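PDB 1NT2: fibrillarin-like pre-rRNA processing protein from Archaeoglobus fulgidus, which uses S-adenosyl-L-methionine to methylate ribose 2'-hydroxyls at guide-RNA-specified sites in rRNA and tRNA, working with Nop5 and L7Ae in box C/D sRNPs. Local coordinates for residues Leu53-Asp58 with Ala76-Glu81. Numbering follows the deposited sequence.
Sequences LKLRGD and ADIVDE
L55 reaches across to the end of helix 70-78 with a single methyl. With chi1 at 54° its CG is wedged between its own N and carbonyl carbon, and from there CD1 meets two branches at once: CG2 of I78 at 3.6 Å and CG2 of V79 at the same distance. The leucine crosses each of these side chains at about a right angle, one methyl against one methyl. Beta-branched residues suit this place, because each holds a methyl close to its own backbone; the longer CG1 arm of I78 lies anti to the carbonyl carbon, and its side chain also packs on M5, R6 and W36. At V79 the chain gives up the helical conformation and turns toward strand 83-87. In this Rossmann-like methyltransferase fold the loop 53-58 leads into the neighbouring parallel strand 60-64, so the contact joins the entry to one strand with the helix-to-strand turn of the beta-alpha-beta crossover that follows it. Beyond the leucine, G57, which has no side chain, lets the backbones close in, its CA 4.2 Å from CA of V79. The carbonyl O of G57 accepts a weak hydrogen bond from E81 N (3.2 Å), bent to 124° at the hydrogen, and CB of E81 packs 3.6 Å from C of G57. D80 turns its carboxylate to a salt bridge with R6. D58 and E81 run side by side, OD2 of D58 4.4 Å from OE1 of E81; these like charges suit an exposed margin, where solvent can probably screen them.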
loop_
_atom_site.group_PDB
_atom_site.type_symbol
_atom_site.label_atom_id
_atom_site.label_comp_id
_atom_site.label_asym_id
_atom_site.label_seq_id
_atom_site.Cartn_x
_atom_site.Cartn_y
_atom_site.Cartn_z
ATOM N N LEU A 53 -13.343 44.140 35.951
ATOM C CA LEU A 53 -14.230 43.162 36.592
ATOM C C LEU A 53 -14.461 43.434 38.093
ATOM O O LEU A 53 -13.551 43.237 38.899
ATOM C CB LEU A 53 -13.628 41.758 36.429
ATOM C CG LEU A 53 -14.206 40.751 35.431
ATOM C CD1 LEU A 53 -15.401 40.070 36.038
ATOM C CD2 LEU A 53 -14.582 41.439 34.140
ATOM N N LYS A 54 -15.659 43.879 38.478
ATOM C CA LYS A 54 -15.941 44.126 39.902
ATOM C C LYS A 54 -16.106 42.757 40.542
ATOM O O LYS A 54 -16.606 41.842 39.897
ATOM C CB LYS A 54 -17.262 44.881 40.104
ATOM C CG LYS A 54 -17.463 46.122 39.274
ATOM C CD LYS A 54 -16.679 47.290 39.796
ATOM C CE LYS A 54 -16.937 48.489 38.920
ATOM N NZ LYS A 54 -15.678 49.003 38.316
ATOM N N LEU A 55 -15.707 42.604 41.799
ATOM C CA LEU A 55 -15.863 41.315 42.471
ATOM C C LEU A 55 -15.203 41.253 43.839
ATOM O O LEU A 55 -14.109 41.783 44.042
ATOM C CB LEU A 55 -15.333 40.168 41.585
ATOM C CG LEU A 55 -13.915 40.173 40.993
ATOM C CD1 LEU A 55 -13.037 39.126 41.666
ATOM C CD2 LEU A 55 -14.005 39.868 39.508
ATOM N N ARG A 56 -15.884 40.603 44.779
ATOM C CA ARG A 56 -15.370 40.457 46.134
ATOM C C ARG A 56 -14.416 39.271 46.178
ATOM O O ARG A 56 -14.535 38.342 45.386
ATOM C CB ARG A 56 -16.524 40.224 47.117
ATOM C CG ARG A 56 -17.377 38.967 46.842
ATOM C CD ARG A 56 -18.056 38.483 48.129
ATOM N NE ARG A 56 -18.881 37.281 47.979
ATOM C CZ ARG A 56 -20.124 37.271 47.497
ATOM N NH1 ARG A 56 -20.702 38.399 47.105
ATOM N NH2 ARG A 56 -20.801 36.131 47.433
ATOM N N GLY A 57 -13.471 39.297 47.106
ATOM C CA GLY A 57 -12.534 38.193 47.206
ATOM C C GLY A 57 -13.214 36.850 47.402
ATOM O O GLY A 57 -12.673 35.820 47.006
ATOM N N ASP A 58 -14.400 36.864 48.013
ATOM C CA ASP A 58 -15.177 35.646 48.279
ATOM C C ASP A 58 -15.844 35.160 46.987
ATOM O O ASP A 58 -17.070 35.091 46.915
ATOM C CB ASP A 58 -16.297 35.895 49.327
ATOM C CG ASP A 58 -15.887 36.858 50.460
ATOM O OD1 ASP A 58 -16.176 38.075 50.363
ATOM O OD2 ASP A 58 -15.286 36.406 51.459
ATOM N N ALA A 76 -5.785 34.502 41.243
ATOM C CA ALA A 76 -5.709 33.967 42.590
ATOM C C ALA A 76 -5.428 35.064 43.610
ATOM O O ALA A 76 -5.782 34.933 44.784
ATOM C CB ALA A 76 -4.637 32.901 42.659
ATOM N N ASP A 77 -4.779 36.139 43.171
ATOM C CA ASP A 77 -4.481 37.250 44.067
ATOM C C ASP A 77 -5.706 38.136 44.189
ATOM O O ASP A 77 -5.928 38.770 45.224
ATOM C CB ASP A 77 -3.326 38.099 43.539
ATOM C CG ASP A 77 -1.983 37.434 43.713
ATOM O OD1 ASP A 77 -1.866 36.576 44.617
ATOM O OD2 ASP A 77 -1.044 37.791 42.956
ATOM N N ILE A 78 -6.486 38.188 43.114
ATOM C CA ILE A 78 -7.702 38.983 43.075
ATOM C C ILE A 78 -8.740 38.313 43.973
ATOM O O ILE A 78 -9.294 38.940 44.876
ATOM C CB ILE A 78 -8.230 39.086 41.636
ATOM C CG1 ILE A 78 -7.155 39.732 40.749
ATOM C CG2 ILE A 78 -9.522 39.891 41.605
ATOM C CD1 ILE A 78 -7.537 39.899 39.285
ATOM N N VAL A 79 -8.988 37.031 43.730
ATOM C CA VAL A 79 -9.932 36.255 44.532
ATOM C C VAL A 79 -9.149 35.521 45.633
ATOM O O VAL A 79 -8.997 34.305 45.594
ATOM C CB VAL A 79 -10.686 35.232 43.638
ATOM C CG1 VAL A 79 -11.582 34.347 44.477
ATOM C CG2 VAL A 79 -11.514 35.973 42.603
ATOM N N ASP A 80 -8.644 36.271 46.609
ATOM C CA ASP A 80 -7.860 35.691 47.703
ATOM C C ASP A 80 -8.712 35.023 48.774
ATOM O O ASP A 80 -8.203 34.261 49.605
ATOM C CB ASP A 80 -7.000 36.774 48.358
ATOM C CG ASP A 80 -7.811 37.983 48.791
ATOM O OD1 ASP A 80 -8.466 38.603 47.923
ATOM O OD2 ASP A 80 -7.783 38.312 49.997
ATOM N N GLU A 81 -10.007 35.325 48.749
ATOM C CA GLU A 81 -10.958 34.776 49.709
ATOM C C GLU A 81 -11.990 33.946 48.947
ATOM O O GLU A 81 -13.160 33.861 49.339
ATOM C CB GLU A 81 -11.660 35.917 50.464
ATOM C CG GLU A 81 -10.718 36.993 51.036
ATOM C CD GLU A 81 -10.380 36.789 52.507
ATOM O OE1 GLU A 81 -11.317 36.802 53.332
ATOM O OE2 GLU A 81 -9.182 36.625 52.836
#